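Local coordinates for protein SAS-6 (PDB 4CKM) that probably builds the hub of the centriolar and basal-body cartwheel through self-association of its N-terminal head domain, the part described here, at residues 97-102 / 114-118; 38-44 / 61-67; 135-141 / 154-160. Numbering follows the deposited sequence.

Interaction 1: 97-102 / 114-118; sequences LLEDDY and DFHGF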
loop_
_atom_site.group_PDB
_atom_site.type_symbol
_atom_site.label_atom_id
_atom_site.label_comp_id
_atom_site.label_asym_id
_atom_site.label_seq_id
_atom_site.Cartn_x
_atom_site.Cartn_y
_atom_site.Cartn_z
ATOM N N LEU A 97 3.967 -3.198 20.333
ATOM C CA LEU A 97 3.464 -1.873 20.075
ATOM C C LEU A 97 2.934 -1.228 21.362
ATOM O O LEU A 97 1.998 -1.722 21.991
ATOM C CB LEU A 97 2.400 -1.970 19.004
ATOM C CG LEU A 97 1.764 -0.656 18.568
ATOM C CD1 LEU A 97 2.777 0.386 18.084
ATOM C CD2 LEU A 97 0.740 -0.988 17.497
ATOM N N LEU A 98 3.564 -0.138 21.766
ATOM C CA LEU A 98 3.152 0.591 22.985
ATOM C C LEU A 98 2.076 1.626 22.649
ATOM O O LEU A 98 2.173 2.318 21.632
ATOM C CB LEU A 98 4.351 1.303 23.615
ATOM C CG LEU A 98 5.638 0.521 23.929
ATOM C CD1 LEU A 98 6.642 1.386 24.698
ATOM C CD2 LEU A 98 5.319 -0.718 24.736
ATOM N N GLU A 99 1.067 1.743 23.498
ATOM C CA GLU A 99 0.059 2.801 23.349
ATOM C C GLU A 99 0.657 4.202 23.191
ATOM O O GLU A 99 0.142 5.006 22.452
ATOM C CB GLU A 99 -0.885 2.773 24.518
ATOM C CG GLU A 99 -1.983 3.802 24.422
ATOM C CD GLU A 99 -3.205 3.417 25.221
ATOM O OE1 GLU A 99 -3.075 2.682 26.223
ATOM O OE2 GLU A 99 -4.314 3.855 24.839
ATOM N N ASP A 100 1.765 4.467 23.869
ATOM C CA ASP A 100 2.545 5.703 23.716
ATOM C C ASP A 100 2.876 6.073 22.303
ATOM O O ASP A 100 2.916 7.243 21.983
ATOM C CB ASP A 100 3.904 5.560 24.412
ATOM C CG ASP A 100 3.790 5.594 25.881
ATOM O OD1 ASP A 100 2.658 5.812 26.373
ATOM O OD2 ASP A 100 4.831 5.387 26.547
ATOM N N ASP A 101 3.208 5.081 21.489
ATOM C CA ASP A 101 3.568 5.331 20.113
ATOM C C ASP A 101 2.403 5.158 19.141
ATOM O O ASP A 101 2.599 5.241 17.938
ATOM C CB ASP A 101 4.681 4.385 19.739
ATOM C CG ASP A 101 5.853 4.514 20.657
ATOM O OD1 ASP A 101 6.384 5.630 20.730
ATOM O OD2 ASP A 101 6.232 3.522 21.320
ATOM N N TYR A 102 1.199 4.904 19.636
ATOM C CA TYR A 102 0.138 4.492 18.731
ATOM C C TYR A 102 -0.278 5.602 17.781
ATOM O O TYR A 102 -0.476 5.359 16.594
ATOM C CB TYR A 102 -1.089 3.968 19.455
ATOM C CG TYR A 102 -2.131 3.439 18.472
ATOM C CD1 TYR A 102 -1.849 2.337 17.667
ATOM C CD2 TYR A 102 -3.382 4.054 18.332
ATOM C CE1 TYR A 102 -2.792 1.834 16.781
ATOM C CE2 TYR A 102 -4.318 3.566 17.442
ATOM C CZ TYR A 102 -4.010 2.448 16.663
ATOM O OH TYR A 102 -4.915 1.949 15.767
ATOM N N ASP A 114 -8.845 2.671 17.116
ATOM C CA ASP A 114 -8.046 3.123 18.244
ATOM C C ASP A 114 -7.209 1.959 18.765
ATOM O O ASP A 114 -7.232 0.860 18.197
ATOM C CB ASP A 114 -8.945 3.702 19.339
ATOM C CG ASP A 114 -9.885 2.685 19.917
ATOM O OD1 ASP A 114 -9.696 1.475 19.722
ATOM O OD2 ASP A 114 -10.853 3.105 20.564
ATOM N N PHE A 115 -6.470 2.192 19.847
ATOM C CA PHE A 115 -5.513 1.202 20.313
ATOM C C PHE A 115 -6.156 -0.095 20.779
ATOM O O PHE A 115 -5.588 -1.164 20.594
ATOM C CB PHE A 115 -4.675 1.781 21.424
ATOM C CG PHE A 115 -3.505 0.936 21.789
ATOM C CD1 PHE A 115 -2.417 0.859 20.950
ATOM C CD2 PHE A 115 -3.491 0.228 22.953
ATOM C CE1 PHE A 115 -1.325 0.093 21.274
ATOM C CE2 PHE A 115 -2.399 -0.541 23.278
ATOM C CZ PHE A 115 -1.317 -0.600 22.447
ATOM N N HIS A 116 -7.329 -0.006 21.377
ATOM C CA HIS A 116 -8.086 -1.198 21.758
ATOM C C HIS A 116 -8.554 -1.981 20.517
ATOM O O HIS A 116 -8.497 -3.225 20.484
ATOM C CB HIS A 116 -9.303 -0.796 22.609
ATOM C CG HIS A 116 -10.184 -1.950 22.999
ATOM N ND1 HIS A 116 -9.938 -2.741 24.108
ATOM C CD2 HIS A 116 -11.302 -2.457 22.422
ATOM C CE1 HIS A 116 -10.861 -3.684 24.193
ATOM N NE2 HIS A 116 -11.703 -3.531 23.185
ATOM N N GLY A 117 -9.033 -1.245 19.510
ATOM C CA GLY A 117 -9.547 -1.834 18.295
ATOM C C GLY A 117 -8.461 -2.465 17.450
ATOM O O GLY A 117 -8.700 -3.473 16.779
ATOM N N PHE A 118 -7.251 -1.912 17.508
ATOM C CA PHE A 118 -6.215 -2.330 16.577
ATOM C C PHE A 118 -5.903 -3.842 16.586
ATOM O O PHE A 118 -5.906 -4.472 15.534
ATOM C CB PHE A 118 -4.932 -1.526 16.743
ATOM C CG PHE A 118 -3.812 -2.073 15.942
ATOM C CD1 PHE A 118 -3.828 -1.959 14.561
ATOM C CD2 PHE A 118 -2.796 -2.800 16.546
ATOM C CE1 PHE A 118 -2.820 -2.513 13.790
ATOM C CE2 PHE A 118 -1.766 -3.349 15.783
ATOM C CZ PHE A 118 -1.779 -3.199 14.405
#
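The Phe115 ring has one face covered by Glu99 and lies beside Tyr102, and more of its surface is covered here than that of any other residue in the contact. Glu99 CB sits 3.9 Å from the centroid of the Phe115 ring, almost on the ring normal, a CH-pi contact. The edge of Phe115 points toward the face of Tyr102 in an offset edge-to-face pair, with centroids 5.4 Å apart and planes at 73°. Phe115 CA also rests over the Tyr102 face. Leu97 adds apolar contacts: its CD2 is 3.8 Å from Phe118 CE2. Phe118 in turn meets Phe105 edge-to-face. The Tyr102 hydroxyl is hydrogen-bonded to the carbonyl of Val113. Asp114 precedes the turn that leads into helix 117-130, and its OD1 accepts a capping bond from Gly117 N at 2.8 Å. Strand 76-85 also borders Phe115, through Arg77 and Val79. Between these two segments the attraction is aromatic and apolar, so it depends on close ring fit rather than on direct polar pairing.

Interaction 2: 38-44 / 61-67; sequences QTLLETT and LGVYVRT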
loop_
_atom_site.group_PDB
_atom_site.type_symbol
_atom_site.label_atom_id
_atom_site.label_comp_id
_atom_site.label_asym_id
_atom_site.label_seq_id
_atom_site.Cartn_x
_atom_site.Cartn_y
_atom_site.Cartn_z
ATOM N N GLN A 38 -4.100 -10.694 28.130
ATOM C CA GLN A 38 -4.778 -11.766 27.405
ATOM C C GLN A 38 -4.305 -12.094 25.977
ATOM O O GLN A 38 -4.051 -11.225 25.148
ATOM C CB GLN A 38 -6.286 -11.563 27.424
ATOM C CG GLN A 38 -6.770 -10.237 26.897
ATOM C CD GLN A 38 -8.259 -10.260 26.636
ATOM O OE1 GLN A 38 -8.845 -9.270 26.203
ATOM N NE2 GLN A 38 -8.879 -11.402 26.885
ATOM N N THR A 39 -4.198 -13.394 25.724
ATOM C CA THR A 39 -3.882 -13.913 24.410
ATOM C C THR A 39 -5.127 -13.873 23.545
ATOM O O THR A 39 -6.137 -14.459 23.896
ATOM C CB THR A 39 -3.343 -15.333 24.515
ATOM O OG1 THR A 39 -2.143 -15.304 25.298
ATOM C CG2 THR A 39 -3.015 -15.878 23.148
ATOM N N LEU A 40 -5.062 -13.141 22.436
ATOM C CA LEU A 40 -6.217 -12.990 21.556
ATOM C C LEU A 40 -6.151 -13.967 20.383
ATOM O O LEU A 40 -7.136 -14.163 19.713
ATOM C CB LEU A 40 -6.302 -11.572 21.005
ATOM C CG LEU A 40 -6.425 -10.421 22.003
ATOM C CD1 LEU A 40 -6.455 -9.095 21.256
ATOM C CD2 LEU A 40 -7.672 -10.560 22.848
ATOM N N LEU A 41 -4.984 -14.546 20.122
ATOM C CA LEU A 41 -4.810 -15.419 18.988
ATOM C C LEU A 41 -3.541 -16.167 19.119
ATOM O O LEU A 41 -2.499 -15.585 19.385
ATOM C CB LEU A 41 -4.760 -14.651 17.674
ATOM C CG LEU A 41 -4.767 -15.583 16.449
ATOM C CD1 LEU A 41 -6.139 -16.204 16.247
ATOM C CD2 LEU A 41 -4.343 -14.848 15.189
ATOM N N GLU A 42 -3.645 -17.475 18.921
ATOM C CA GLU A 42 -2.513 -18.359 18.871
ATOM C C GLU A 42 -2.904 -19.414 17.839
ATOM O O GLU A 42 -3.805 -20.208 18.074
ATOM C CB GLU A 42 -2.292 -18.974 20.245
ATOM C CG GLU A 42 -1.102 -19.916 20.306
ATOM C CD GLU A 42 -0.620 -20.179 21.726
ATOM O OE1 GLU A 42 -1.332 -19.841 22.699
ATOM O OE2 GLU A 42 0.494 -20.722 21.870
ATOM N N THR A 43 -2.278 -19.390 16.673
ATOM C CA THR A 43 -2.731 -20.235 15.586
ATOM C C THR A 43 -1.629 -20.428 14.580
ATOM O O THR A 43 -0.490 -19.991 14.803
ATOM C CB THR A 43 -4.013 -19.664 14.927
ATOM O OG1 THR A 43 -4.587 -20.640 14.067
ATOM C CG2 THR A 43 -3.750 -18.404 14.114
ATOM N N THR A 44 -1.959 -21.119 13.491
ATOM C CA THR A 44 -1.002 -21.379 12.429
ATOM C C THR A 44 -1.545 -20.821 11.146
ATOM O O THR A 44 -2.753 -20.829 10.915
ATOM C CB THR A 44 -0.704 -22.870 12.325
ATOM O OG1 THR A 44 -0.080 -23.264 13.549
ATOM C CG2 THR A 44 0.277 -23.173 11.180
ATOM N N LEU A 61 3.317 -20.939 9.604
ATOM C CA LEU A 61 3.966 -20.251 10.714
ATOM C C LEU A 61 3.007 -20.100 11.865
ATOM O O LEU A 61 1.794 -19.966 11.681
ATOM C CB LEU A 61 4.490 -18.866 10.290
ATOM C CG LEU A 61 5.653 -18.802 9.292
ATOM C CD1 LEU A 61 6.019 -17.360 8.937
ATOM C CD2 LEU A 61 6.885 -19.538 9.817
ATOM N N GLY A 62 3.552 -20.131 13.068
ATOM C CA GLY A 62 2.759 -19.801 14.250
ATOM C C GLY A 62 2.592 -18.284 14.334
ATOM O O GLY A 62 3.543 -17.517 14.138
ATOM N N VAL A 63 1.390 -17.842 14.628
ATOM C CA VAL A 63 1.183 -16.456 14.858
ATOM C C VAL A 63 0.483 -16.280 16.185
ATOM O O VAL A 63 -0.423 -17.053 16.527
ATOM C CB VAL A 63 0.394 -15.803 13.714
ATOM C CG1 VAL A 63 -1.047 -16.256 13.707
ATOM C CG2 VAL A 63 0.451 -14.294 13.844
ATOM N N TYR A 64 0.892 -15.241 16.910
ATOM C CA TYR A 64 0.502 -15.060 18.299
ATOM C C TYR A 64 0.306 -13.575 18.578
ATOM O O TYR A 64 1.183 -12.757 18.320
ATOM C CB TYR A 64 1.611 -15.658 19.175
ATOM C CG TYR A 64 1.445 -15.561 20.682
ATOM C CD1 TYR A 64 0.680 -16.495 21.385
ATOM C CD2 TYR A 64 2.100 -14.578 21.410
ATOM C CE1 TYR A 64 0.552 -16.427 22.762
ATOM C CE2 TYR A 64 1.982 -14.504 22.789
ATOM C CZ TYR A 64 1.209 -15.427 23.453
ATOM O OH TYR A 64 1.091 -15.343 24.805
ATOM N N VAL A 65 -0.869 -13.216 19.056
ATOM C CA VAL A 65 -1.171 -11.835 19.369
ATOM C C VAL A 65 -1.623 -11.786 20.823
ATOM O O VAL A 65 -2.551 -12.504 21.214
ATOM C CB VAL A 65 -2.276 -11.249 18.452
ATOM C CG1 VAL A 65 -2.602 -9.817 18.845
ATOM C CG2 VAL A 65 -1.875 -11.300 16.989
ATOM N N ARG A 66 -0.960 -10.943 21.611
ATOM C CA ARG A 66 -1.271 -10.775 23.037
ATOM C C ARG A 66 -1.286 -9.293 23.427
ATOM O O ARG A 66 -0.468 -8.511 22.932
ATOM C CB ARG A 66 -0.232 -11.508 23.890
ATOM C CG ARG A 66 -0.531 -11.514 25.384
ATOM C CD ARG A 66 0.521 -12.302 26.163
ATOM N NE ARG A 66 1.818 -11.613 26.235
ATOM C CZ ARG A 66 3.011 -12.206 26.399
ATOM N NH1 ARG A 66 3.124 -13.532 26.495
ATOM N NH2 ARG A 66 4.115 -11.465 26.455
ATOM N N THR A 67 -2.238 -8.919 24.281
ATOM C CA THR A 67 -2.267 -7.597 24.907
ATOM C C THR A 67 -1.794 -7.723 26.336
ATOM O O THR A 67 -2.100 -8.705 27.002
ATOM C CB THR A 67 -3.681 -6.990 24.956
ATOM O OG1 THR A 67 -4.538 -7.821 25.749
ATOM C CG2 THR A 67 -4.260 -6.860 23.555
HETATM O O HOH W 1 -6.988 -7.219 25.306
#
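Five well-formed backbone hydrogen bonds join this antiparallel pair. Val65 N donates to Leu41 O at 2.9 Å and Leu40 N to Val65 O at 2.9 Å. Thr43 N donates to Val63 O at 3.0 Å, and Val63 N returns a bond to Thr43 O at 2.9 Å. Near Gln38, Thr67 N donates to Gln38 O at 3.1 Å. Leu41 N also reaches Val65 O, weakly, at 3.4 Å. Leu40 and Leu41 therefore both face Val65, which makes a classic beta bulge and shifts the register by one residue. A water links Gln38 OE1 to Thr67 OG1. Thr39, Glu42, Tyr64 and Arg66 share one face, where Arg66 NH1 donates to Tyr64 OH at 3.2 Å. Leu41, Thr43, Val63 and Val65 point to the other face. There Leu41 CD2 meets Val63 CG1 at 3.9 Å, and Thr43 CG2 meets Val63 CG1 at 3.5 Å. Helix 117-130 packs on this mainly apolar face, with Leu126 against Leu41 and Ala130 against Thr43. The arrangement is a bulged beta hairpin, the first of the barrel-like SAS-6 head domain, which belongs to the same clan as the XRCC4 head.

Interaction 3: 135-141 / 154-160; sequences AYELSFV and TLRVLET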
loop_
_atom_site.group_PDB
_atom_site.type_symbol
_atom_site.label_atom_id
_atom_site.label_comp_id
_atom_site.label_asym_id
_atom_site.label_seq_id
_atom_site.Cartn_x
_atom_site.Cartn_y
_atom_site.Cartn_z
ATOM N N ALA A 135 -10.096 -13.868 1.675
ATOM C CA ALA A 135 -9.538 -13.426 0.410
ATOM C C ALA A 135 -8.102 -12.853 0.513
ATOM O O ALA A 135 -7.581 -12.330 -0.475
ATOM C CB ALA A 135 -10.461 -12.356 -0.155
ATOM N N TYR A 136 -7.482 -12.923 1.689
ATOM C CA TYR A 136 -6.233 -12.258 1.942
ATOM C C TYR A 136 -5.140 -13.270 2.088
ATOM O O TYR A 136 -5.400 -14.398 2.426
ATOM C CB TYR A 136 -6.308 -11.414 3.232
ATOM C CG TYR A 136 -7.259 -10.217 3.192
ATOM C CD1 TYR A 136 -7.839 -9.779 2.005
ATOM C CD2 TYR A 136 -7.553 -9.502 4.351
ATOM C CE1 TYR A 136 -8.694 -8.686 1.982
ATOM C CE2 TYR A 136 -8.405 -8.412 4.335
ATOM C CZ TYR A 136 -8.969 -8.007 3.148
ATOM O OH TYR A 136 -9.814 -6.923 3.120
ATOM N N GLU A 137 -3.911 -12.825 1.875
ATOM C CA GLU A 137 -2.712 -13.660 2.013
ATOM C C GLU A 137 -1.702 -12.981 2.916
ATOM O O GLU A 137 -1.780 -11.781 3.120
ATOM C CB GLU A 137 -2.009 -13.818 0.663
ATOM C CG GLU A 137 -2.753 -14.637 -0.361
ATOM C CD GLU A 137 -2.045 -14.654 -1.722
ATOM O OE1 GLU A 137 -1.123 -13.838 -1.976
ATOM O OE2 GLU A 137 -2.434 -15.485 -2.553
ATOM N N LEU A 138 -0.722 -13.744 3.381
ATOM C CA LEU A 138 0.378 -13.207 4.174
ATOM C C LEU A 138 1.736 -13.432 3.516
ATOM O O LEU A 138 2.025 -14.512 2.955
ATOM C CB LEU A 138 0.422 -13.858 5.547
ATOM C CG LEU A 138 -0.809 -13.636 6.419
ATOM C CD1 LEU A 138 -0.746 -14.530 7.651
ATOM C CD2 LEU A 138 -0.901 -12.170 6.818
ATOM N N SER A 139 2.572 -12.413 3.635
ATOM C CA SER A 139 3.934 -12.434 3.149
ATOM C C SER A 139 4.826 -11.964 4.284
ATOM O O SER A 139 4.415 -11.111 5.070
ATOM C CB SER A 139 4.066 -11.493 1.970
ATOM O OG SER A 139 5.411 -11.477 1.547
ATOM N N PHE A 140 6.008 -12.551 4.411
ATOM C CA PHE A 140 6.987 -12.105 5.392
ATOM C C PHE A 140 8.343 -12.011 4.731
ATOM O O PHE A 140 8.920 -13.019 4.353
ATOM C CB PHE A 140 7.046 -13.030 6.588
ATOM C CG PHE A 140 7.822 -12.476 7.752
ATOM C CD1 PHE A 140 7.398 -11.321 8.408
ATOM C CD2 PHE A 140 8.952 -13.107 8.205
ATOM C CE1 PHE A 140 8.086 -10.815 9.494
ATOM C CE2 PHE A 140 9.664 -12.592 9.284
ATOM C CZ PHE A 140 9.228 -11.447 9.928
ATOM N N VAL A 141 8.831 -10.785 4.564
ATOM C CA VAL A 141 10.088 -10.536 3.877
ATOM C C VAL A 141 11.162 -10.124 4.858
ATOM O O VAL A 141 11.039 -9.108 5.523
ATOM C CB VAL A 141 9.929 -9.396 2.880
ATOM C CG1 VAL A 141 11.232 -9.188 2.125
ATOM C CG2 VAL A 141 8.759 -9.679 1.925
ATOM N N THR A 154 9.345 -7.877 7.436
ATOM C CA THR A 154 8.101 -7.177 7.247
ATOM C C THR A 154 6.988 -8.151 6.887
ATOM O O THR A 154 7.040 -8.831 5.850
ATOM C CB THR A 154 8.255 -6.131 6.142
ATOM O OG1 THR A 154 9.298 -5.229 6.516
ATOM C CG2 THR A 154 6.963 -5.352 5.922
ATOM N N LEU A 155 5.999 -8.211 7.765
ATOM C CA LEU A 155 4.778 -8.973 7.560
ATOM C C LEU A 155 3.770 -8.133 6.816
ATOM O O LEU A 155 3.392 -7.065 7.299
ATOM C CB LEU A 155 4.164 -9.364 8.905
ATOM C CG LEU A 155 2.864 -10.194 8.792
ATOM C CD1 LEU A 155 3.160 -11.570 8.228
ATOM C CD2 LEU A 155 2.194 -10.358 10.138
ATOM N N ARG A 156 3.316 -8.622 5.662
ATOM C CA ARG A 156 2.331 -7.930 4.864
ATOM C C ARG A 156 1.029 -8.743 4.745
ATOM O O ARG A 156 1.050 -9.960 4.563
ATOM C CB ARG A 156 2.897 -7.677 3.475
ATOM C CG ARG A 156 4.142 -6.809 3.431
ATOM C CD ARG A 156 4.795 -6.801 2.046
ATOM N NE ARG A 156 4.106 -5.902 1.122
ATOM C CZ ARG A 156 3.941 -6.109 -0.201
ATOM N NH1 ARG A 156 4.422 -7.197 -0.802
ATOM N NH2 ARG A 156 3.264 -5.222 -0.940
ATOM N N VAL A 157 -0.105 -8.059 4.845
ATOM C CA VAL A 157 -1.404 -8.646 4.582
ATOM C C VAL A 157 -1.830 -8.146 3.222
ATOM O O VAL A 157 -1.986 -6.942 3.026
ATOM C CB VAL A 157 -2.455 -8.228 5.623
ATOM C CG1 VAL A 157 -3.804 -8.823 5.282
ATOM C CG2 VAL A 157 -2.048 -8.675 7.020
ATOM N N LEU A 158 -2.002 -9.082 2.292
ATOM C CA LEU A 158 -2.202 -8.785 0.878
ATOM C C LEU A 158 -3.546 -9.285 0.388
ATOM O O LEU A 158 -4.070 -10.298 0.859
ATOM C CB LEU A 158 -1.104 -9.465 0.051
ATOM C CG LEU A 158 0.320 -9.107 0.485
ATOM C CD1 LEU A 158 1.330 -9.931 -0.307
ATOM C CD2 LEU A 158 0.562 -7.596 0.331
ATOM N N GLU A 159 -4.102 -8.558 -0.564
ATOM C CA GLU A 159 -5.328 -8.955 -1.245
ATOM C C GLU A 159 -5.058 -8.867 -2.723
ATOM O O GLU A 159 -4.605 -7.833 -3.205
ATOM C CB GLU A 159 -6.463 -7.993 -0.912
ATOM C CG GLU A 159 -7.760 -8.286 -1.657
ATOM C CD GLU A 159 -8.796 -7.169 -1.562
ATOM O OE1 GLU A 159 -8.491 -6.075 -1.049
ATOM O OE2 GLU A 159 -9.931 -7.379 -2.024
ATOM N N THR A 160 -5.324 -9.936 -3.444
ATOM C CA THR A 160 -5.161 -9.919 -4.882
ATOM C C THR A 160 -6.509 -9.620 -5.520
ATOM O O THR A 160 -7.448 -10.337 -5.309
ATOM C CB THR A 160 -4.547 -11.233 -5.391
ATOM O OG1 THR A 160 -3.159 -11.283 -5.000
ATOM C CG2 THR A 160 -4.576 -11.282 -6.906
#
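Leu138, Phe140, Leu155 and Val157 form the apolar centre, all on one face of the strand pair. Leu138 CD2 lies 3.7 Å from Val157 CG2 and 4.3 Å from Leu155 CD1. Phe140 CD1 packs 3.8 Å from Leu155 CB. Tyr136 extends this face, with its CD2 3.9 Å from Val157 CG1. Phe93 meets the Phe140 ring edge-to-face, and helix 117-130 lies against the same face, with Leu126 and Ile129 touching Leu138 and Met125 and Ile129 touching Tyr136.

The backbones are antiparallel, at 143° between their short axes. Three hydrogen-bonded pairs hold them: Glu137 with Leu158, Ser139 with Arg156, and Val141 with Thr154. Each pair makes two bonds. Glu137 N donates to Leu158 O at 2.7 Å, and Leu158 N donates to Glu137 O at 2.8 Å. Arg156 N donates to Ser139 O at 2.8 Å. Thr154 N donates to Val141 O at 2.8 Å.

The side chains of these pairs point to the opposite face. Ser139 CB meets Leu158 CD1 there at 3.9 Å. Arg156 forms salt bridges with Glu167 of strand 165-175 and with Glu110 of the second subunit, whose Leu112 packs on Thr160. Glu159 OE1 is hydrogen-bonded to His168 NE2 of strand 165-175, and Thr160 OG1 to Thr165 OG1.

The face of Leu138, Phe140, Leu155 and Val157 is thus mainly apolar and turned to the helix and core. The other carries Glu137 and Arg156, and Arg156 also reaches the second subunit.

From the N terminus, interaction 2 comes first and closes the hairpin of strands 39-50 and 57-70. Interaction 1 follows. It closes the loop that holds helix 102-109 and ties the end of strand 88-98 to the segment leading into helix 117-130. Interaction 3 comes last and closes the hairpin of strands 136-142 and 152-160. The three are in series, so none nests in or crosses another. None touches another. All reach the same closed sheet, where strands 39-50 and 136-142 are neighbours. Helix 117-130 is entered through interaction 1 and packs on both hairpins. Interactions 1 and 3 lie on opposite sides of the chain's centre, about 21 Å apart between centres.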